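Putative methylthioribose-1-phosphate isomerase (PDB 1T5O) probably catalyses the interconversion of 5-methylthioribose 1-phosphate and 5-methylthioribulose 1-phosphate, an aldose-ketose isomerisation of methionine biosynthesis. Local coordinates at residues D10-L14 / V26-R30; L168-R172 / E201-I207; R286-I290 / L300-N306. All blocks are in the same frame, centred on the assembly; numbering follows the deposited sequence.

Interaction 1. Residues D10-L14 / V26-R30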
# COMPACT_ATOMS: atom_id res chain seq x y z
N ASP A 10 3.09 -22.65 33.56
CA ASP A 10 1.97 -22.77 34.49
C ASP A 10 0.72 -22.37 33.72
O ASP A 10 -0.09 -21.57 34.17
CB ASP A 10 2.15 -21.85 35.70
CG ASP A 10 3.40 -22.18 36.50
OD1 ASP A 10 3.83 -23.36 36.51
OD2 ASP A 10 3.95 -21.25 37.13
N GLY A 11 0.58 -22.94 32.52
CA GLY A 11 -0.57 -22.63 31.70
C GLY A 11 -0.14 -22.06 30.36
O GLY A 11 1.01 -21.63 30.20
N LEU A 12 -1.07 -22.06 29.42
CA LEU A 12 -0.81 -21.56 28.07
C LEU A 12 -0.67 -20.04 28.03
O LEU A 12 -1.62 -19.32 28.34
CB LEU A 12 -1.94 -21.99 27.14
CG LEU A 12 -1.64 -22.09 25.64
CD1 LEU A 12 -2.89 -22.60 24.90
CD2 LEU A 12 -1.20 -20.73 25.10
N LYS A 13 0.50 -19.57 27.63
CA LYS A 13 0.73 -18.13 27.54
C LYS A 13 1.00 -17.75 26.08
O LYS A 13 1.67 -18.50 25.36
CB LYS A 13 1.93 -17.72 28.39
CG LYS A 13 1.90 -18.19 29.84
CD LYS A 13 0.83 -17.47 30.67
CE LYS A 13 0.94 -17.86 32.15
NZ LYS A 13 2.30 -17.53 32.71
N LEU A 14 0.48 -16.59 25.65
CA LEU A 14 0.67 -16.08 24.28
C LEU A 14 0.95 -14.59 24.31
O LEU A 14 0.41 -13.86 25.15
CB LEU A 14 -0.58 -16.19 23.41
CG LEU A 14 -1.70 -17.22 23.41
CD1 LEU A 14 -2.88 -16.61 22.69
CD2 LEU A 14 -1.26 -18.49 22.72
N VAL A 26 1.36 -10.17 27.54
CA VAL A 26 1.29 -11.62 27.54
C VAL A 26 -0.06 -12.01 28.14
O VAL A 26 -0.39 -11.62 29.26
CB VAL A 26 2.42 -12.26 28.39
CG1 VAL A 26 2.18 -13.77 28.55
CG2 VAL A 26 3.79 -12.00 27.73
N ILE A 27 -0.86 -12.76 27.39
CA ILE A 27 -2.14 -13.19 27.93
C ILE A 27 -2.12 -14.67 28.28
O ILE A 27 -1.27 -15.44 27.82
CB ILE A 27 -3.31 -12.92 26.96
CG1 ILE A 27 -3.03 -13.58 25.61
CG2 ILE A 27 -3.51 -11.42 26.82
CD1 ILE A 27 -4.08 -13.28 24.55
N GLU A 28 -3.08 -15.05 29.11
CA GLU A 28 -3.21 -16.42 29.58
C GLU A 28 -4.49 -17.06 29.05
O GLU A 28 -5.58 -16.48 29.17
CB GLU A 28 -3.24 -16.42 31.11
CG GLU A 28 -3.80 -17.66 31.75
CD GLU A 28 -2.77 -18.75 31.90
OE1 GLU A 28 -2.17 -19.13 30.87
OE2 GLU A 28 -2.57 -19.22 33.04
N CYS A 29 -4.36 -18.22 28.43
CA CYS A 29 -5.53 -18.94 27.96
C CYS A 29 -5.72 -20.03 29.00
O CYS A 29 -4.87 -20.91 29.16
CB CYS A 29 -5.29 -19.58 26.59
SG CYS A 29 -5.45 -18.44 25.20
N ARG A 30 -6.82 -19.95 29.75
CA ARG A 30 -7.09 -20.95 30.77
C ARG A 30 -8.16 -21.94 30.31
O ARG A 30 -8.47 -22.90 31.02
CB ARG A 30 -7.49 -20.28 32.10
CG ARG A 30 -8.13 -18.91 31.94
CD ARG A 30 -7.99 -18.05 33.20
NE ARG A 30 -8.49 -16.69 32.97
CZ ARG A 30 -7.93 -15.80 32.14
NH1 ARG A 30 -6.83 -16.12 31.46
NH2 ARG A 30 -8.48 -14.60 31.98
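These residues form an antiparallel beta hairpin, two strands of a small three-stranded sheet near the N-terminus. At Val26 the branched side chain packs diagonally across the strands, CG1 lying 4.0 Å from Lys13 CB. Ile27 makes both backbone bonds of a hydrogen-bonded pair with Leu14: Ile27 N to Leu14 O at 2.8 Å and Leu14 N to Ile27 O at 3.0 Å. Its side chain shares a sheet face with Leu12, Leu14 and Cys29, a fitting set of apolar residues, since helices 32-40 and 47-61 cover Leu12 and Cys29. Glu28 faces Lys13 across a non-hydrogen-bonded pair. The lysine lends its aliphatic part here, CD lying 3.4 Å from Glu28 OE1, while its NZ bonds to Asp9 O. Gly11, at the turn into strand 12-15, must lack a side chain: at its phi of 122° one would jam against the preceding carbonyl, and a CB would strike Glu28 OE2. Cys29 N donates to Leu12 O at 3.0 Å, and Cys29 SG rests 4.0 Å from Leu14 CD1.

Interaction 2. Residues L168-R172 / E201-I207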
# COMPACT_ATOMS: atom_id res chain seq x y z
N LEU A 168 13.03 -13.61 8.85
CA LEU A 168 13.70 -12.76 9.84
C LEU A 168 14.63 -13.63 10.70
O LEU A 168 15.53 -13.11 11.37
CB LEU A 168 12.65 -12.01 10.70
CG LEU A 168 11.72 -11.08 9.87
CD1 LEU A 168 10.85 -10.23 10.82
CD2 LEU A 168 12.57 -10.14 8.96
N GLY A 169 14.42 -14.94 10.67
CA GLY A 169 15.29 -15.85 11.40
C GLY A 169 16.64 -15.88 10.68
O GLY A 169 17.70 -16.05 11.30
N VAL A 170 16.60 -15.71 9.36
CA VAL A 170 17.83 -15.69 8.54
C VAL A 170 18.61 -14.41 8.87
O VAL A 170 19.85 -14.41 8.93
CB VAL A 170 17.50 -15.70 7.03
CG1 VAL A 170 18.75 -15.37 6.20
CG2 VAL A 170 16.94 -17.09 6.63
N VAL A 171 17.89 -13.33 9.07
CA VAL A 171 18.50 -12.07 9.45
C VAL A 171 19.06 -12.26 10.86
O VAL A 171 20.22 -11.91 11.10
CB VAL A 171 17.47 -10.91 9.45
CG1 VAL A 171 18.09 -9.66 10.08
CG2 VAL A 171 17.05 -10.58 8.01
N ARG A 172 18.29 -12.83 11.79
CA ARG A 172 18.84 -13.01 13.15
C ARG A 172 20.09 -13.88 13.14
O ARG A 172 21.06 -13.58 13.86
CB ARG A 172 17.81 -13.60 14.13
CG ARG A 172 16.66 -12.65 14.43
CD ARG A 172 15.77 -13.12 15.57
NE ARG A 172 14.81 -12.06 15.90
CZ ARG A 172 13.67 -11.86 15.26
NH1 ARG A 172 13.31 -12.66 14.26
NH2 ARG A 172 12.91 -10.82 15.59
N GLU A 201 9.19 -6.43 16.33
CA GLU A 201 10.14 -7.46 16.73
C GLU A 201 11.58 -7.15 16.35
O GLU A 201 12.50 -7.59 17.04
CB GLU A 201 9.72 -8.85 16.21
CG GLU A 201 9.77 -9.04 14.69
CD GLU A 201 9.55 -10.48 14.32
OE1 GLU A 201 10.51 -11.27 14.34
OE2 GLU A 201 8.39 -10.86 14.04
N LEU A 202 11.80 -6.39 15.28
CA LEU A 202 13.18 -6.09 14.92
C LEU A 202 13.72 -5.00 15.86
O LEU A 202 14.84 -5.09 16.37
CB LEU A 202 13.29 -5.65 13.45
CG LEU A 202 13.05 -6.78 12.43
CD1 LEU A 202 13.02 -6.23 11.01
CD2 LEU A 202 14.14 -7.82 12.57
N MET A 203 12.92 -3.97 16.11
CA MET A 203 13.41 -2.92 17.01
C MET A 203 13.60 -3.48 18.42
O MET A 203 14.52 -3.08 19.15
CB MET A 203 12.44 -1.74 17.04
CG MET A 203 12.47 -0.94 15.76
SD MET A 203 11.21 0.31 15.67
CE MET A 203 11.80 1.45 17.06
N GLU A 204 12.74 -4.42 18.80
CA GLU A 204 12.81 -5.00 20.14
C GLU A 204 14.13 -5.76 20.29
O GLU A 204 14.76 -5.74 21.35
CB GLU A 204 11.59 -5.93 20.34
CG GLU A 204 11.40 -6.50 21.72
CD GLU A 204 10.89 -5.47 22.74
OE1 GLU A 204 10.61 -4.32 22.35
OE2 GLU A 204 10.76 -5.83 23.92
N ASP A 205 14.59 -6.37 19.20
CA ASP A 205 15.84 -7.13 19.21
C ASP A 205 17.07 -6.35 18.78
O ASP A 205 18.15 -6.92 18.61
CB ASP A 205 15.68 -8.40 18.34
CG ASP A 205 14.56 -9.28 18.82
OD1 ASP A 205 13.96 -8.97 19.89
OD2 ASP A 205 14.25 -10.28 18.14
N GLY A 206 16.92 -5.04 18.58
CA GLY A 206 18.06 -4.21 18.20
C GLY A 206 18.54 -4.36 16.77
O GLY A 206 19.71 -4.12 16.48
N ILE A 207 17.66 -4.76 15.87
CA ILE A 207 18.05 -4.87 14.47
C ILE A 207 17.54 -3.64 13.72
O ILE A 207 16.36 -3.31 13.83
CB ILE A 207 17.47 -6.16 13.87
CG1 ILE A 207 18.05 -7.35 14.66
CG2 ILE A 207 17.78 -6.24 12.39
CD1 ILE A 207 17.70 -8.73 14.15
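Arg172 extends from helix 167-176 over the C-terminal end of helix 193-204, its CG lying 4.1 Å from Ile207 CD1 and its guanidinium meeting two acids. Both helices belong to the Rossmann-like alpha/beta domain, and the side chains of Val171 and Leu202 both rest on Val183 of strand 182-186. The long arginine suits the gap because its planar head can serve Glu201 and Asp205 together, each near the guanidinium plane, in a salt-bridge network. Arg158 extends this network by a second salt bridge to Asp205, so the charges are shared among several partners. Beneath the polar layer, Leu168 CD1 approaches Leu202 CG at 4.4 Å and Val171 CG1 meets Ile207 CG2 at 4.1 Å, compact branched chains filling the space between the segments. A Schellman motif ends the second helix: Gly206 N bonds to Met203 O at 3.2 Å and Ile207 N to Leu202 O at 2.9 Å. Gly206, with phi of 74°, readily adopts the left-handed conformation this requires, and the chain then turns Ile207 back toward the first helix. Asp205 OD2 accepts from Arg172 NE and NH2, both at 2.9 Å, while Arg172 NH2 also reaches Glu201 OE1 at 2.7 Å.

Interaction 3. Residues R286-I290 / L300-N306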
# COMPACT_ATOMS: atom_id res chain seq x y z
N ARG A 286 -13.90 -7.02 2.83
CA ARG A 286 -13.80 -5.76 2.11
C ARG A 286 -13.59 -4.56 3.04
O ARG A 286 -13.05 -3.52 2.62
CB ARG A 286 -15.05 -5.55 1.24
CG ARG A 286 -16.38 -5.49 2.01
CD ARG A 286 -17.56 -5.36 1.06
NE ARG A 286 -17.59 -4.09 0.34
CZ ARG A 286 -18.10 -2.96 0.84
NH1 ARG A 286 -18.63 -2.95 2.06
NH2 ARG A 286 -18.12 -1.86 0.10
N GLU A 287 -13.95 -4.69 4.31
CA GLU A 287 -13.79 -3.52 5.19
C GLU A 287 -12.34 -3.17 5.49
O GLU A 287 -12.04 -2.07 5.93
CB GLU A 287 -14.58 -3.69 6.50
CG GLU A 287 -13.93 -4.52 7.60
CD GLU A 287 -14.44 -4.13 8.99
OE1 GLU A 287 -14.67 -5.03 9.84
OE2 GLU A 287 -14.60 -2.91 9.25
N GLU A 288 -11.43 -4.11 5.23
CA GLU A 288 -10.01 -3.88 5.46
C GLU A 288 -9.48 -2.78 4.54
O GLU A 288 -8.41 -2.24 4.79
CB GLU A 288 -9.21 -5.19 5.24
CG GLU A 288 -9.56 -6.30 6.25
CD GLU A 288 -8.77 -7.59 6.02
OE1 GLU A 288 -8.07 -7.73 4.99
OE2 GLU A 288 -8.86 -8.48 6.90
N LEU A 289 -10.23 -2.45 3.49
CA LEU A 289 -9.82 -1.38 2.56
C LEU A 289 -10.67 -0.11 2.72
O LEU A 289 -10.34 0.94 2.16
CB LEU A 289 -9.99 -1.82 1.11
CG LEU A 289 -8.95 -2.69 0.37
CD1 LEU A 289 -7.75 -1.86 0.03
CD2 LEU A 289 -8.58 -3.88 1.21
N ILE A 290 -11.76 -0.21 3.47
CA ILE A 290 -12.71 0.89 3.62
C ILE A 290 -12.48 1.74 4.87
O ILE A 290 -12.76 2.94 4.88
CB ILE A 290 -14.17 0.31 3.56
CG1 ILE A 290 -14.42 -0.25 2.15
CG2 ILE A 290 -15.22 1.41 3.87
CD1 ILE A 290 -15.75 -0.98 1.97
N LEU A 300 -18.20 4.02 1.40
CA LEU A 300 -18.73 2.82 2.06
C LEU A 300 -19.14 1.68 1.15
O LEU A 300 -18.94 0.52 1.50
CB LEU A 300 -19.91 3.18 2.96
CG LEU A 300 -19.62 4.16 4.09
CD1 LEU A 300 -20.93 4.45 4.85
CD2 LEU A 300 -18.57 3.56 5.02
N ASN A 301 -19.71 2.00 -0.01
CA ASN A 301 -20.17 0.96 -0.93
C ASN A 301 -19.26 0.68 -2.10
O ASN A 301 -19.68 0.10 -3.09
CB ASN A 301 -21.56 1.33 -1.46
CG ASN A 301 -22.56 1.49 -0.35
OD1 ASN A 301 -22.48 0.82 0.69
ND2 ASN A 301 -23.54 2.37 -0.57
N VAL A 302 -18.01 1.09 -2.00
CA VAL A 302 -17.09 0.84 -3.10
C VAL A 302 -16.84 -0.67 -3.23
O VAL A 302 -16.82 -1.39 -2.23
CB VAL A 302 -15.73 1.57 -2.88
CG1 VAL A 302 -14.95 0.88 -1.75
CG2 VAL A 302 -14.93 1.61 -4.18
N LYS A 303 -16.70 -1.12 -4.47
CA LYS A 303 -16.38 -2.52 -4.76
C LYS A 303 -14.90 -2.71 -4.42
O LYS A 303 -14.05 -1.90 -4.80
CB LYS A 303 -16.61 -2.80 -6.24
CG LYS A 303 -16.29 -4.23 -6.62
CD LYS A 303 -16.75 -4.54 -8.03
CE LYS A 303 -16.81 -6.04 -8.24
NZ LYS A 303 -15.53 -6.67 -7.85
N VAL A 304 -14.58 -3.80 -3.74
CA VAL A 304 -13.22 -4.10 -3.31
C VAL A 304 -12.75 -5.49 -3.80
O VAL A 304 -13.51 -6.45 -3.80
CB VAL A 304 -13.17 -4.07 -1.76
CG1 VAL A 304 -11.82 -4.51 -1.23
CG2 VAL A 304 -13.52 -2.70 -1.27
N TYR A 305 -11.51 -5.57 -4.27
CA TYR A 305 -10.91 -6.85 -4.65
C TYR A 305 -9.80 -6.96 -3.61
O TYR A 305 -8.87 -6.12 -3.59
CB TYR A 305 -10.34 -6.80 -6.07
CG TYR A 305 -9.60 -8.06 -6.44
CD1 TYR A 305 -10.20 -9.32 -6.30
CD2 TYR A 305 -8.28 -8.00 -6.88
CE1 TYR A 305 -9.49 -10.50 -6.59
CE2 TYR A 305 -7.57 -9.17 -7.17
CZ TYR A 305 -8.17 -10.40 -7.02
OH TYR A 305 -7.45 -11.52 -7.28
N ASN A 306 -9.90 -7.95 -2.73
CA ASN A 306 -8.94 -8.09 -1.62
C ASN A 306 -8.39 -9.52 -1.46
O ASN A 306 -8.61 -10.16 -0.43
CB ASN A 306 -9.65 -7.61 -0.32
CG ASN A 306 -8.71 -7.48 0.89
OD1 ASN A 306 -7.50 -7.35 0.76
ND2 ASN A 306 -9.30 -7.52 2.09
O HOH W 1 -16.93 -5.29 -2.59
O HOH W 2 -18.76 -0.46 4.37
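Arg286 NH2 donates two hydrogen bonds to the backbone of 300-306, one to Val302 O at 2.7 Å and one to Leu300 O at 2.9 Å. Both acceptors lie near the guanidinium plane, so a single terminal nitrogen spans the bend of the chain around Asn301. Water continues the pattern: one molecule accepts from Arg286 NE at 3.2 Å and Val304 N at 3.0 Å, and a second donates to Leu300 O at 3.0 Å while accepting a weak bond from Arg286 NH1. At the far end Asn306 ND2 donates to Glu288 OE1 at 3.2 Å, as a neutral amide can to a carboxylate; separately, Asn306 N bonds to Glu283 OE1. Between these polar ends, apolar side chains close the gap. Leu289 CG sits 3.8 Å from Val304 CG1, and Ile290 CG1 is 4.1 Å from Val302 CG1, while Ile290 CG2 touches Leu300 CD2 at 4.1 Å. The contact thus folds a short helical turn against an extended segment in an arm at the dimer interface, where Lys303 and Val304 join a strand of the second subunit in parallel pairing. Because the arginine bonds to main-chain carbonyls, these bonds do not depend on the side chains of Leu300 and Val302, consistent with their helping to set the course of the segment that pairs with the second subunit.

In the fold
The three contacts follow one another along the chain without touching. Interactions 1 and 2 have centres 24 Å apart and nearest atoms about 10 Å apart; interaction 3 lies 35 Å from interaction 1 and 33 Å from interaction 2, between centres. Even so, each has a side chain near a predicted substrate-binding residue. The side chain of Arg45 is about 9 Å from that of Leu14 in interaction 1 and about 6 Å from that of Glu201 in interaction 2; in interaction 3 the side chain of Glu288 is about 7 Å from those of Gln193 and Lys244. Hairpin, alpha/beta domain and dimer arm thus lie near the predicted site from separate parts of the fold.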